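Local coordinates for protein putative agmatinase (Clostridium difficile, PDB 3LHL) that probably hydrolyses agmatine to putrescine and urea, as a manganese-dependent enzyme of the arginase family, at residues Ile118-His123 and Leu199-Asp204; Gly96-Thr101 and Asp245-Ser250; Val210-Gly215 and Asp252-Gly257; Asp204-Ser209 and Gly220-Arg225; Ala122-Arg127 and Phe156-Gly161. All blocks are in the same frame, centred on the assembly; numbering follows the deposited sequence.

Contact 1 of 5, residues Ile118-His123 and Leu199-Asp204. With MN (manganese (II) ion), chain C; MN (manganese (II) ion), chain B.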
# COMPACT_ATOMS: atom_id res chain seq x y z
N ILE A 118 -0.22 -8.96 1.44
CA ILE A 118 -1.61 -8.71 1.10
C ILE A 118 -1.57 -7.54 0.12
O ILE A 118 -1.04 -6.47 0.43
CB ILE A 118 -2.45 -8.37 2.36
CG1 ILE A 118 -2.61 -9.64 3.21
CG2 ILE A 118 -3.82 -7.81 1.96
CD1 ILE A 118 -3.47 -9.48 4.46
N HIS A 119 -2.11 -7.78 -1.07
CA HIS A 119 -2.08 -6.81 -2.16
C HIS A 119 -3.45 -6.38 -2.71
O HIS A 119 -4.20 -7.20 -3.24
CB HIS A 119 -1.21 -7.42 -3.27
CG HIS A 119 -1.17 -6.64 -4.55
ND1 HIS A 119 -0.78 -5.32 -4.61
CD2 HIS A 119 -1.41 -7.02 -5.83
CE1 HIS A 119 -0.77 -4.92 -5.87
NE2 HIS A 119 -1.14 -5.94 -6.63
N PHE A 120 -3.76 -5.09 -2.58
CA PHE A 120 -5.01 -4.53 -3.09
C PHE A 120 -4.64 -3.70 -4.30
O PHE A 120 -3.74 -2.85 -4.24
CB PHE A 120 -5.70 -3.67 -2.02
CG PHE A 120 -6.42 -4.47 -0.97
CD1 PHE A 120 -7.71 -4.94 -1.21
CD2 PHE A 120 -5.80 -4.78 0.23
CE1 PHE A 120 -8.37 -5.72 -0.25
CE2 PHE A 120 -6.46 -5.56 1.20
CZ PHE A 120 -7.74 -6.03 0.95
N ASP A 121 -5.33 -3.92 -5.41
CA ASP A 121 -4.98 -3.22 -6.64
C ASP A 121 -6.02 -3.47 -7.72
O ASP A 121 -6.78 -4.44 -7.66
CB ASP A 121 -3.63 -3.76 -7.13
CG ASP A 121 -2.80 -2.72 -7.88
OD1 ASP A 121 -3.31 -2.12 -8.85
OD2 ASP A 121 -1.62 -2.53 -7.49
N ALA A 122 -6.04 -2.60 -8.72
CA ALA A 122 -6.94 -2.76 -9.85
C ALA A 122 -6.14 -3.54 -10.89
O ALA A 122 -6.70 -4.21 -11.76
CB ALA A 122 -7.32 -1.41 -10.41
N HIS A 123 -4.81 -3.47 -10.76
CA HIS A 123 -3.89 -4.14 -11.66
C HIS A 123 -3.09 -5.26 -10.99
O HIS A 123 -2.79 -5.19 -9.80
CB HIS A 123 -2.92 -3.12 -12.27
CG HIS A 123 -3.59 -1.87 -12.74
ND1 HIS A 123 -3.82 -0.80 -11.91
CD2 HIS A 123 -4.16 -1.56 -13.93
CE1 HIS A 123 -4.51 0.12 -12.56
NE2 HIS A 123 -4.73 -0.32 -13.79
N LEU A 199 1.35 -5.24 4.18
CA LEU A 199 0.15 -4.79 3.48
C LEU A 199 0.43 -3.65 2.52
O LEU A 199 0.83 -2.56 2.92
CB LEU A 199 -0.89 -4.34 4.51
CG LEU A 199 -2.17 -3.68 4.00
CD1 LEU A 199 -2.98 -4.66 3.16
CD2 LEU A 199 -2.98 -3.19 5.20
N THR A 200 0.23 -3.91 1.23
CA THR A 200 0.44 -2.89 0.21
C THR A 200 -0.88 -2.60 -0.49
O THR A 200 -1.47 -3.48 -1.13
CB THR A 200 1.50 -3.33 -0.84
OG1 THR A 200 1.62 -2.31 -1.85
CG2 THR A 200 1.11 -4.66 -1.50
N ILE A 201 -1.34 -1.37 -0.36
CA ILE A 201 -2.60 -0.95 -0.95
C ILE A 201 -2.45 0.07 -2.07
O ILE A 201 -2.09 1.23 -1.83
CB ILE A 201 -3.54 -0.35 0.13
CG1 ILE A 201 -4.00 -1.46 1.08
CG2 ILE A 201 -4.73 0.35 -0.52
CD1 ILE A 201 -4.89 -0.97 2.20
N ASP A 202 -2.70 -0.36 -3.30
CA ASP A 202 -2.67 0.54 -4.44
C ASP A 202 -4.08 1.14 -4.40
O ASP A 202 -5.06 0.42 -4.58
CB ASP A 202 -2.48 -0.22 -5.75
CG ASP A 202 -2.44 0.69 -6.95
OD1 ASP A 202 -3.25 1.64 -6.99
OD2 ASP A 202 -1.61 0.46 -7.85
N LEU A 203 -4.19 2.44 -4.15
CA LEU A 203 -5.49 3.08 -4.05
C LEU A 203 -6.38 2.97 -5.28
O LEU A 203 -7.59 3.17 -5.17
CB LEU A 203 -5.32 4.55 -3.64
CG LEU A 203 -4.68 4.76 -2.26
CD1 LEU A 203 -4.35 6.23 -2.05
CD2 LEU A 203 -5.61 4.24 -1.17
N ASP A 204 -5.83 2.65 -6.45
CA ASP A 204 -6.70 2.52 -7.61
C ASP A 204 -7.53 1.24 -7.55
O ASP A 204 -8.21 0.89 -8.50
CB ASP A 204 -5.92 2.58 -8.94
CG ASP A 204 -4.98 1.40 -9.15
OD1 ASP A 204 -5.24 0.30 -8.61
OD2 ASP A 204 -3.99 1.59 -9.88
MN MN C . -2.81 -0.08 -9.82
MN MN B . -0.17 -1.16 -8.33
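Leu-199 meets Ile-118 through one methyl, CD1, which packs against Ile-118 CG2 at a tight 3.5 Å. The same CD1 reaches the edge of the Phe-120 ring. Both backbone groups of Thr-200 bond to strand 118-120. Its N donates to Ile-118 O at 3.0 Å, and its O accepts from Phe-120 N at 3.2 Å. The Thr-200 side chain is turned so that CG2 meets the edge of the His-119 ring. Its OG1 bonds outside the contact, to His-98. Ile-201 lies alongside Phe-120 on the other face of the sheet. There helix 229-235 packs on both strands and helix 258-278 on Leu-199 and Ile-201. The strands run parallel, 6° apart, as neighbours in the central sheet of the arginase fold. The manganese site forms at their C-terminal ends. Asp-202 N makes the last rung, to Phe-120 O. Its CG is anti to the backbone N (chi1 -180°), and OD2 bridges two ions, at 2.4 Å from the manganese of chain C and 2.2 Å from that of chain B. Asp-121 bridges them too, with one carboxylate oxygen on each ion. Asp-204 OD2 binds the chain C manganese at 2.0 Å, and His-123 ND1 binds it at 2.4 Å. The other oxygen, Asp-204 OD1, accepts from Ala-122 N, nearly in line with its C-O bond.

Contact 2 of 5, residues Gly96-Thr101 and Asp245-Ser250. With MN (manganese (II) ion), chain B.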
# COMPACT_ATOMS: atom_id res chain seq x y z
N GLY A 96 4.25 7.49 -3.84
CA GLY A 96 3.77 7.93 -5.12
C GLY A 96 3.52 6.60 -5.81
O GLY A 96 2.70 5.81 -5.34
N GLU A 97 4.26 6.31 -6.87
CA GLU A 97 4.05 5.06 -7.59
C GLU A 97 4.28 3.80 -6.76
O GLU A 97 4.95 3.82 -5.72
CB GLU A 97 4.91 5.01 -8.85
CG GLU A 97 6.38 4.98 -8.61
CD GLU A 97 7.15 4.83 -9.91
OE1 GLU A 97 7.07 5.74 -10.76
OE2 GLU A 97 7.83 3.79 -10.07
N HIS A 98 3.72 2.70 -7.24
CA HIS A 98 3.80 1.43 -6.53
C HIS A 98 5.20 0.83 -6.41
O HIS A 98 5.44 -0.04 -5.57
CB HIS A 98 2.85 0.42 -7.18
CG HIS A 98 2.22 -0.52 -6.21
ND1 HIS A 98 1.12 -1.29 -6.52
CD2 HIS A 98 2.54 -0.83 -4.93
CE1 HIS A 98 0.79 -2.02 -5.48
NE2 HIS A 98 1.63 -1.76 -4.50
N LEU A 99 6.15 1.30 -7.21
CA LEU A 99 7.49 0.74 -7.12
C LEU A 99 8.15 0.96 -5.75
O LEU A 99 8.96 0.14 -5.32
CB LEU A 99 8.39 1.30 -8.23
CG LEU A 99 9.79 0.70 -8.35
CD1 LEU A 99 9.72 -0.81 -8.52
CD2 LEU A 99 10.51 1.34 -9.52
N VAL A 100 7.78 2.04 -5.06
CA VAL A 100 8.37 2.33 -3.75
C VAL A 100 8.18 1.17 -2.77
O VAL A 100 8.91 1.06 -1.79
CB VAL A 100 7.76 3.61 -3.10
CG1 VAL A 100 7.93 4.81 -4.03
CG2 VAL A 100 6.30 3.39 -2.75
N THR A 101 7.20 0.33 -3.05
CA THR A 101 6.91 -0.82 -2.21
C THR A 101 8.01 -1.89 -2.25
O THR A 101 8.24 -2.59 -1.26
CB THR A 101 5.57 -1.47 -2.64
OG1 THR A 101 4.49 -0.57 -2.36
CG2 THR A 101 5.34 -2.79 -1.92
N ASP A 245 1.75 0.26 3.42
CA ASP A 245 1.83 1.41 2.52
C ASP A 245 0.57 1.57 1.67
O ASP A 245 -0.18 0.62 1.45
CB ASP A 245 3.07 1.31 1.61
CG ASP A 245 2.95 0.21 0.55
OD1 ASP A 245 1.91 0.14 -0.14
OD2 ASP A 245 3.92 -0.58 0.41
N ILE A 246 0.32 2.80 1.23
CA ILE A 246 -0.80 3.11 0.35
C ILE A 246 -0.11 3.87 -0.78
O ILE A 246 0.76 4.70 -0.54
CB ILE A 246 -1.88 4.00 1.02
CG1 ILE A 246 -1.27 5.31 1.50
CG2 ILE A 246 -2.53 3.24 2.17
CD1 ILE A 246 -2.28 6.26 2.14
N VAL A 247 -0.48 3.58 -2.02
CA VAL A 247 0.19 4.23 -3.14
C VAL A 247 -0.71 4.58 -4.31
O VAL A 247 -1.88 4.21 -4.34
CB VAL A 247 1.33 3.32 -3.68
CG1 VAL A 247 2.36 3.04 -2.58
CG2 VAL A 247 0.74 2.00 -4.16
N GLU A 248 -0.13 5.31 -5.26
CA GLU A 248 -0.78 5.71 -6.50
C GLU A 248 -1.81 6.84 -6.44
O GLU A 248 -2.56 7.06 -7.39
CB GLU A 248 -1.38 4.47 -7.20
CG GLU A 248 -0.31 3.47 -7.67
CD GLU A 248 0.70 4.07 -8.66
OE1 GLU A 248 0.77 5.31 -8.77
OE2 GLU A 248 1.43 3.29 -9.33
N LEU A 249 -1.86 7.56 -5.32
CA LEU A 249 -2.75 8.71 -5.23
C LEU A 249 -2.06 9.77 -6.07
O LEU A 249 -0.92 10.14 -5.80
CB LEU A 249 -2.89 9.24 -3.80
CG LEU A 249 -3.42 10.69 -3.77
CD1 LEU A 249 -4.91 10.71 -4.12
CD2 LEU A 249 -3.19 11.30 -2.40
N SER A 250 -2.74 10.24 -7.12
CA SER A 250 -2.20 11.27 -7.99
C SER A 250 -3.27 12.36 -7.98
O SER A 250 -4.17 12.37 -8.81
CB SER A 250 -1.99 10.72 -9.40
OG SER A 250 -1.17 11.59 -10.15
MN MN B . -0.17 -1.16 -8.33
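Val-247 lies against His-98, with CG2 over one face of the imidazole, 3.7 Å from the ring centroid. The valine is held on several sides. Its CB abuts Gly-96 O at 3.3 Å. With chi1 at -60°, CG1 stands anti to the carbonyl carbon and faces Val-100, while CG2 is left for the ring. Just past the strand, Glu-248 N donates to Gly-96 O at 2.9 Å, from above the carbonyl plane. This ties loop 96-101 to the end of strand 240-247. The packing is looser elsewhere. Val-100 CG2 stands 4.0 Å from Val-247 CG1. Glu-248, seen as a manganese ligand in this protein, bends back at chi2 (-59°), and its OE2 accepts from His-98 N at 3.2 Å. The N-H comes from well above the carboxylate plane. Beyond Glu-248 the chain leaves the loop, and Leu-249 turns to helix 258-278. Even this side is buried. Thr-101 OG1 donates to Asp-245 OD2 at 2.8 Å, where Tyr-198 OH also bonds. His-98 ND1 binds the chain B manganese at 2.2 Å, with Asp-121, Asp-125 and Asp-202 as the other protein ligands. Its NE2 bonds Thr-200 OG1, which also bonds Asp-245 OD1. The histidine is thus gripped at both nitrogens and covered on one face by a CH-pi contact. Thr-200 is the second-shell partner, and Asp-245 stands behind it, probably helping to orient and polarise the ring through the hydroxyl.

Contact 3 of 5, residues Val210-Gly215 and Asp252-Gly257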
# COMPACT_ATOMS: atom_id res chain seq x y z
N VAL A 210 -14.83 6.72 -8.35
CA VAL A 210 -14.79 7.03 -6.93
C VAL A 210 -13.44 7.67 -6.60
O VAL A 210 -13.37 8.66 -5.88
CB VAL A 210 -14.96 5.75 -6.08
CG1 VAL A 210 -14.69 6.05 -4.61
CG2 VAL A 210 -16.37 5.18 -6.29
N PHE A 211 -12.37 7.09 -7.14
CA PHE A 211 -11.01 7.57 -6.89
C PHE A 211 -10.32 7.82 -8.24
O PHE A 211 -9.46 7.06 -8.66
CB PHE A 211 -10.23 6.51 -6.10
CG PHE A 211 -8.90 6.99 -5.55
CD1 PHE A 211 -8.84 7.63 -4.31
CD2 PHE A 211 -7.72 6.80 -6.26
CE1 PHE A 211 -7.62 8.06 -3.78
CE2 PHE A 211 -6.50 7.22 -5.74
CZ PHE A 211 -6.45 7.86 -4.50
N PRO A 212 -10.69 8.91 -8.92
CA PRO A 212 -10.09 9.22 -10.22
C PRO A 212 -8.70 9.85 -10.12
O PRO A 212 -7.97 9.92 -11.12
CB PRO A 212 -11.12 10.13 -10.86
CG PRO A 212 -11.65 10.89 -9.68
CD PRO A 212 -11.81 9.82 -8.63
N GLY A 213 -8.34 10.31 -8.93
CA GLY A 213 -7.05 10.94 -8.73
C GLY A 213 -5.95 9.89 -8.65
O GLY A 213 -5.29 9.75 -7.61
N THR A 214 -5.77 9.16 -9.74
CA THR A 214 -4.77 8.10 -9.80
C THR A 214 -4.26 7.98 -11.23
O THR A 214 -4.90 8.45 -12.18
CB THR A 214 -5.36 6.75 -9.33
OG1 THR A 214 -4.29 5.82 -9.09
CG2 THR A 214 -6.30 6.18 -10.37
N GLY A 215 -3.10 7.35 -11.39
CA GLY A 215 -2.49 7.22 -12.71
C GLY A 215 -3.21 6.41 -13.77
O GLY A 215 -3.28 6.84 -14.92
N ASP A 252 -3.78 15.87 -8.63
CA ASP A 252 -4.23 16.72 -9.72
C ASP A 252 -5.22 16.09 -10.70
O ASP A 252 -5.99 16.81 -11.33
CB ASP A 252 -3.03 17.28 -10.48
CG ASP A 252 -2.06 18.00 -9.57
OD1 ASP A 252 -2.53 18.69 -8.64
OD2 ASP A 252 -0.84 17.89 -9.79
N TYR A 253 -5.21 14.77 -10.84
CA TYR A 253 -6.14 14.15 -11.78
C TYR A 253 -7.58 14.15 -11.30
O TYR A 253 -8.50 13.88 -12.07
CB TYR A 253 -5.68 12.73 -12.13
CG TYR A 253 -4.38 12.72 -12.91
CD1 TYR A 253 -4.22 13.53 -14.04
CD2 TYR A 253 -3.30 11.93 -12.50
CE1 TYR A 253 -3.01 13.55 -14.75
CE2 TYR A 253 -2.09 11.94 -13.20
CZ TYR A 253 -1.95 12.75 -14.33
OH TYR A 253 -0.76 12.78 -15.00
N ASP A 254 -7.79 14.45 -10.02
CA ASP A 254 -9.14 14.53 -9.46
C ASP A 254 -9.34 15.99 -9.08
O ASP A 254 -9.00 16.41 -7.97
CB ASP A 254 -9.30 13.66 -8.21
CG ASP A 254 -10.73 13.68 -7.68
OD1 ASP A 254 -11.52 14.53 -8.13
OD2 ASP A 254 -11.05 12.84 -6.81
N THR A 255 -9.89 16.76 -10.01
CA THR A 255 -10.13 18.17 -9.79
C THR A 255 -11.07 18.48 -8.63
O THR A 255 -11.05 19.60 -8.11
CB THR A 255 -10.68 18.84 -11.08
OG1 THR A 255 -11.71 18.02 -11.64
CG2 THR A 255 -9.57 19.01 -12.10
N THR A 256 -11.87 17.51 -8.21
CA THR A 256 -12.78 17.74 -7.09
C THR A 256 -12.02 17.68 -5.78
O THR A 256 -12.47 18.21 -4.77
CB THR A 256 -13.92 16.69 -7.00
OG1 THR A 256 -13.39 15.47 -6.45
CG2 THR A 256 -14.52 16.41 -8.37
N GLY A 257 -10.86 17.02 -5.81
CA GLY A 257 -10.05 16.90 -4.61
C GLY A 257 -10.47 15.76 -3.70
O GLY A 257 -9.78 15.45 -2.72
O HOH W 1 -13.37 11.60 -6.35
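Pro-212 and Gly-213 meet Tyr-253 and Asp-254 in a loop-to-loop contact beyond the C-terminal ends of the neighbouring parallel strands 196-202 and 240-247. The touch is mostly van der Waals. The Pro-212 ring carries CG to 3.5 Å from Asp-254 OD2, and its CD lies beside the same oxygen. Asp-254 CB sits 3.6 Å from Gly-213 N. Gly-213 is the centre of an inverse gamma turn, and the two backbones come close, 4.2 Å between the CA atoms of Gly-213 and Asp-254. Tyr-253 CB lies near Pro-212 O, and its CD2 approaches Thr-214 O obliquely at 3.8 Å. The Asp-254 carboxylate is divided between two tasks. OD1 accepts from Thr-256 N and, at 2.7 Å, from Thr-256 OG1, both from one face of its plane; the first closes an Asx turn. OD2 takes a bond from a water at 2.7 Å, and that water also donates to Val-210 O. Ser-259 OG bonds both Asp-254 OD2 and Gly-213 N, bridging the two loops. Arg-24 makes a cation-pi contact with Tyr-253. Gly-257 is the N-cap of helix 258-278, whose first turn carries Ser-259, and this helix also packs against Phe-211 and Pro-212.

Contact 4 of 5, residues Asp204-Ser209 and Gly220-Arg225. With MN (manganese (II) ion), chain C.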
# COMPACT_ATOMS: atom_id res chain seq x y z
N ASP A 204 -5.83 2.65 -6.45
CA ASP A 204 -6.70 2.52 -7.61
C ASP A 204 -7.53 1.24 -7.55
O ASP A 204 -8.21 0.89 -8.50
CB ASP A 204 -5.92 2.58 -8.94
CG ASP A 204 -4.98 1.40 -9.15
OD1 ASP A 204 -5.24 0.30 -8.61
OD2 ASP A 204 -3.99 1.59 -9.88
N VAL A 205 -7.46 0.53 -6.42
CA VAL A 205 -8.27 -0.67 -6.26
C VAL A 205 -9.71 -0.16 -6.20
O VAL A 205 -10.66 -0.87 -6.55
CB VAL A 205 -7.93 -1.44 -4.96
CG1 VAL A 205 -8.33 -0.62 -3.72
CG2 VAL A 205 -8.63 -2.78 -4.97
N LEU A 206 -9.86 1.09 -5.75
CA LEU A 206 -11.18 1.71 -5.67
C LEU A 206 -11.63 2.01 -7.09
O LEU A 206 -10.80 2.23 -7.98
CB LEU A 206 -11.09 3.02 -4.86
CG LEU A 206 -10.79 2.86 -3.37
CD1 LEU A 206 -10.30 4.17 -2.79
CD2 LEU A 206 -12.04 2.37 -2.65
N ASP A 207 -12.94 2.02 -7.32
CA ASP A 207 -13.47 2.29 -8.64
C ASP A 207 -12.93 3.62 -9.18
O ASP A 207 -12.72 4.57 -8.43
CB ASP A 207 -14.99 2.34 -8.63
CG ASP A 207 -15.57 2.60 -10.01
OD1 ASP A 207 -15.34 1.76 -10.90
OD2 ASP A 207 -16.22 3.65 -10.20
N ALA A 208 -12.73 3.67 -10.49
CA ALA A 208 -12.22 4.87 -11.14
C ALA A 208 -13.06 6.12 -10.91
O ALA A 208 -12.52 7.21 -10.75
CB ALA A 208 -12.07 4.61 -12.64
N SER A 209 -14.39 5.98 -10.90
CA SER A 209 -15.26 7.13 -10.70
C SER A 209 -15.30 7.59 -9.24
O SER A 209 -15.75 8.69 -8.93
CB SER A 209 -16.69 6.81 -11.16
OG SER A 209 -16.71 6.53 -12.55
N GLY A 220 -15.13 -0.41 -12.70
CA GLY A 220 -15.49 -1.69 -12.12
C GLY A 220 -14.90 -2.03 -10.76
O GLY A 220 -14.90 -3.20 -10.38
N GLY A 221 -14.42 -1.04 -10.02
CA GLY A 221 -13.86 -1.32 -8.71
C GLY A 221 -14.89 -1.15 -7.60
O GLY A 221 -16.06 -0.88 -7.87
N VAL A 222 -14.45 -1.32 -6.35
CA VAL A 222 -15.35 -1.16 -5.21
C VAL A 222 -15.44 0.30 -4.78
O VAL A 222 -14.54 1.09 -5.04
CB VAL A 222 -14.87 -1.99 -3.99
CG1 VAL A 222 -15.14 -3.47 -4.22
CG2 VAL A 222 -13.39 -1.74 -3.76
N ASN A 223 -16.55 0.66 -4.13
CA ASN A 223 -16.71 2.02 -3.64
C ASN A 223 -16.07 2.07 -2.26
O ASN A 223 -15.53 1.07 -1.80
CB ASN A 223 -18.19 2.42 -3.56
CG ASN A 223 -19.01 1.44 -2.75
OD1 ASN A 223 -18.57 0.94 -1.71
ND2 ASN A 223 -20.23 1.18 -3.20
N TYR A 224 -16.14 3.22 -1.60
CA TYR A 224 -15.52 3.34 -0.28
C TYR A 224 -16.22 2.55 0.83
O TYR A 224 -15.56 2.01 1.71
CB TYR A 224 -15.42 4.80 0.15
CG TYR A 224 -14.60 4.94 1.42
CD1 TYR A 224 -13.21 4.99 1.36
CD2 TYR A 224 -15.21 4.91 2.67
CE1 TYR A 224 -12.45 5.00 2.52
CE2 TYR A 224 -14.46 4.92 3.84
CZ TYR A 224 -13.07 4.96 3.76
OH TYR A 224 -12.31 4.93 4.90
N ARG A 225 -17.54 2.51 0.79
CA ARG A 225 -18.29 1.81 1.83
C ARG A 225 -17.93 0.32 1.85
O ARG A 225 -17.79 -0.28 2.91
CB ARG A 225 -19.80 1.97 1.61
CG ARG A 225 -20.58 2.14 2.90
CD ARG A 225 -22.06 1.94 2.69
NE ARG A 225 -22.53 2.67 1.52
CZ ARG A 225 -23.77 2.60 1.04
NH1 ARG A 225 -24.67 1.82 1.62
NH2 ARG A 225 -24.09 3.29 -0.04
MN MN C . -2.81 -0.08 -9.82
O HOH W 2 -11.97 -3.23 -6.11
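Asp-207 OD1 is held by two backbone N-H groups of the opposite loop. Gly-221 N donates at 3.1 Å, on the anti lone pair of the oxygen. Gly-220 N is nearer, 2.8 Å from Asp-207 OD1, but its bond is bent and weak. Asp-207 has CG anti to the backbone N (chi1 -179°), which extends the carboxylate across to the two glycines. Its other oxygen, OD2, accepts from Ser-209 N in an Asx turn. The backbones also meet directly. Asp-207 N donates to Val-222 O at 2.9 Å, and the CA atoms of Asp-207 and Gly-221 come within 3.6 Å, an approach that suits a residue without a side chain. A water donates to Val-205 O and accepts from Val-222 N, at 3.1 Å. Leu-206 CD2 reaches 3.8 Å from Asn-223 O. Leu-206 also packs on Phe-211, Phe-227 and Ile-262. Asn-223 is the N-cap of helix 224-227, and its OD1 accepts from Glu-226 N. Asp-204, at the start of the loop, belongs to the manganese site. The contact thus pins the loop that leads from strand 196-202 to the helical part of a beta-alpha-beta crossover, which returns to the sheet as strand 240-247.

Contact 5 of 5, residues Ala122-Arg127 and Phe156-Gly161. With MN (manganese (II) ion), chain C; MN (manganese (II) ion), chain B.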
# COMPACT_ATOMS: atom_id res chain seq x y z
N ALA A 122 -6.04 -2.60 -8.72
CA ALA A 122 -6.94 -2.76 -9.85
C ALA A 122 -6.14 -3.54 -10.89
O ALA A 122 -6.70 -4.21 -11.76
CB ALA A 122 -7.32 -1.41 -10.41
N HIS A 123 -4.81 -3.47 -10.76
CA HIS A 123 -3.89 -4.14 -11.66
C HIS A 123 -3.09 -5.26 -10.99
O HIS A 123 -2.79 -5.19 -9.80
CB HIS A 123 -2.92 -3.12 -12.27
CG HIS A 123 -3.59 -1.87 -12.74
ND1 HIS A 123 -3.82 -0.80 -11.91
CD2 HIS A 123 -4.16 -1.56 -13.93
CE1 HIS A 123 -4.51 0.12 -12.56
NE2 HIS A 123 -4.73 -0.32 -13.79
N THR A 124 -2.75 -6.28 -11.78
CA THR A 124 -1.99 -7.43 -11.29
C THR A 124 -0.56 -7.04 -10.91
O THR A 124 -0.04 -7.51 -9.89
CB THR A 124 -1.91 -8.56 -12.35
OG1 THR A 124 -1.03 -8.16 -13.41
CG2 THR A 124 -3.29 -8.87 -12.93
N ASP A 125 0.06 -6.19 -11.72
CA ASP A 125 1.44 -5.78 -11.48
C ASP A 125 2.38 -6.99 -11.56
O ASP A 125 3.46 -7.00 -10.97
CB ASP A 125 1.58 -5.12 -10.10
CG ASP A 125 1.03 -3.71 -10.08
OD1 ASP A 125 0.70 -3.18 -11.16
OD2 ASP A 125 0.93 -3.13 -8.98
N LEU A 126 1.96 -8.01 -12.31
CA LEU A 126 2.76 -9.21 -12.44
C LEU A 126 3.65 -9.29 -13.68
O LEU A 126 4.46 -10.20 -13.80
CB LEU A 126 1.84 -10.44 -12.38
CG LEU A 126 1.30 -10.82 -11.00
CD1 LEU A 126 0.40 -12.03 -11.11
CD2 LEU A 126 2.47 -11.13 -10.06
N ARG A 127 3.52 -8.34 -14.60
CA ARG A 127 4.36 -8.42 -15.79
C ARG A 127 5.84 -8.27 -15.43
O ARG A 127 6.20 -7.57 -14.48
CB ARG A 127 3.94 -7.38 -16.83
CG ARG A 127 4.21 -5.94 -16.49
CD ARG A 127 3.50 -5.06 -17.52
NE ARG A 127 2.05 -5.25 -17.44
CZ ARG A 127 1.18 -4.90 -18.38
NH1 ARG A 127 1.60 -4.34 -19.51
NH2 ARG A 127 -0.11 -5.12 -18.19
N PHE A 156 -6.15 -8.81 -4.20
CA PHE A 156 -7.58 -8.56 -4.14
C PHE A 156 -8.04 -7.37 -4.98
O PHE A 156 -7.36 -6.35 -5.04
CB PHE A 156 -7.99 -8.30 -2.69
CG PHE A 156 -7.71 -9.45 -1.78
CD1 PHE A 156 -8.69 -10.41 -1.54
CD2 PHE A 156 -6.47 -9.58 -1.17
CE1 PHE A 156 -8.43 -11.49 -0.70
CE2 PHE A 156 -6.20 -10.65 -0.33
CZ PHE A 156 -7.18 -11.61 -0.09
N GLY A 157 -9.20 -7.52 -5.61
CA GLY A 157 -9.77 -6.45 -6.41
C GLY A 157 -9.23 -6.31 -7.82
O GLY A 157 -9.63 -5.40 -8.55
N ILE A 158 -8.34 -7.21 -8.21
CA ILE A 158 -7.73 -7.17 -9.53
C ILE A 158 -8.75 -7.23 -10.67
O ILE A 158 -9.65 -8.07 -10.67
CB ILE A 158 -6.74 -8.35 -9.72
CG1 ILE A 158 -5.94 -8.59 -8.42
CG2 ILE A 158 -5.80 -8.05 -10.89
CD1 ILE A 158 -5.09 -7.42 -7.96
N ARG A 159 -8.62 -6.33 -11.63
CA ARG A 159 -9.55 -6.31 -12.75
C ARG A 159 -8.95 -5.85 -14.08
O ARG A 159 -9.67 -5.61 -15.05
CB ARG A 159 -10.75 -5.42 -12.40
CG ARG A 159 -10.41 -4.03 -11.88
CD ARG A 159 -11.70 -3.28 -11.54
NE ARG A 159 -11.47 -1.89 -11.14
CZ ARG A 159 -10.94 -1.51 -9.98
NH1 ARG A 159 -10.56 -2.42 -9.08
NH2 ARG A 159 -10.80 -0.22 -9.71
N SER A 160 -7.62 -5.75 -14.14
CA SER A 160 -6.95 -5.31 -15.36
C SER A 160 -5.56 -5.92 -15.51
O SER A 160 -4.81 -6.00 -14.54
CB SER A 160 -6.84 -3.77 -15.37
OG SER A 160 -6.02 -3.31 -16.42
N GLY A 161 -5.23 -6.37 -16.71
CA GLY A 161 -3.93 -6.97 -16.96
C GLY A 161 -3.90 -7.84 -18.21
O GLY A 161 -4.93 -8.12 -18.80
MN MN C . -2.81 -0.08 -9.82
MN MN B . -0.17 -1.16 -8.33
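Arg-159 meets Ala-122 along its length. Its N donates to Ala-122 O at 2.9 Å. CB stands back from the other segment, and CG comes to 3.7 Å from Ala-122 O. From CG the chain runs extended to NE, then turns at chi4 (-72°) so that one guanidinium face lies over Ala-122 CB. CZ is 3.6 Å from Ala-122 CB. NH1 bonds Val-205 O and, weakly, Gly-157 O, while NH2 bonds Glu-218 O. Further along, Thr-124 CG2 meets Ile-158 CG2 at a tight 3.3 Å. Thr-124 N makes a weak bond to Ser-160 O at 3.5 Å, and Ser-160 OG lies oblique to the His-123 ring. Thr-124 OG1 accepts from Leu-126 N in an ST turn. His-123 binds the chain C manganese and Asp-125 that of chain B. Ile-158 and Ser-160 thus back His-123, and the charge of Arg-159 is set among backbone carbonyls that it ties together.

How the contacts relate
Contacts 1, 2, 4 and 5 all supply ligands to the manganese site. Contacts 1 and 2 supply ligands to the chain B ion, and their centres are 9 Å apart. They join through Thr-200 OG1 and His-98 NE2, 2.7 Å apart, and through neighbouring strands. Contact 5 continues from contact 1 across strands 115-120 and 153-158, adding Asp-125. Contact 4 starts at Asp-204, which it shares with contact 1. Arg-159 of contact 5 reaches it, with NH1 3.0 Å from Val-205 O. Contact 3 holds no metal ligand and lies farthest from the chain centre, about 18 Å, but Thr-214 OG1 is 2.7 Å from Glu-248 O. Contacts 3 and 5, centres about 20 Å apart, do not touch.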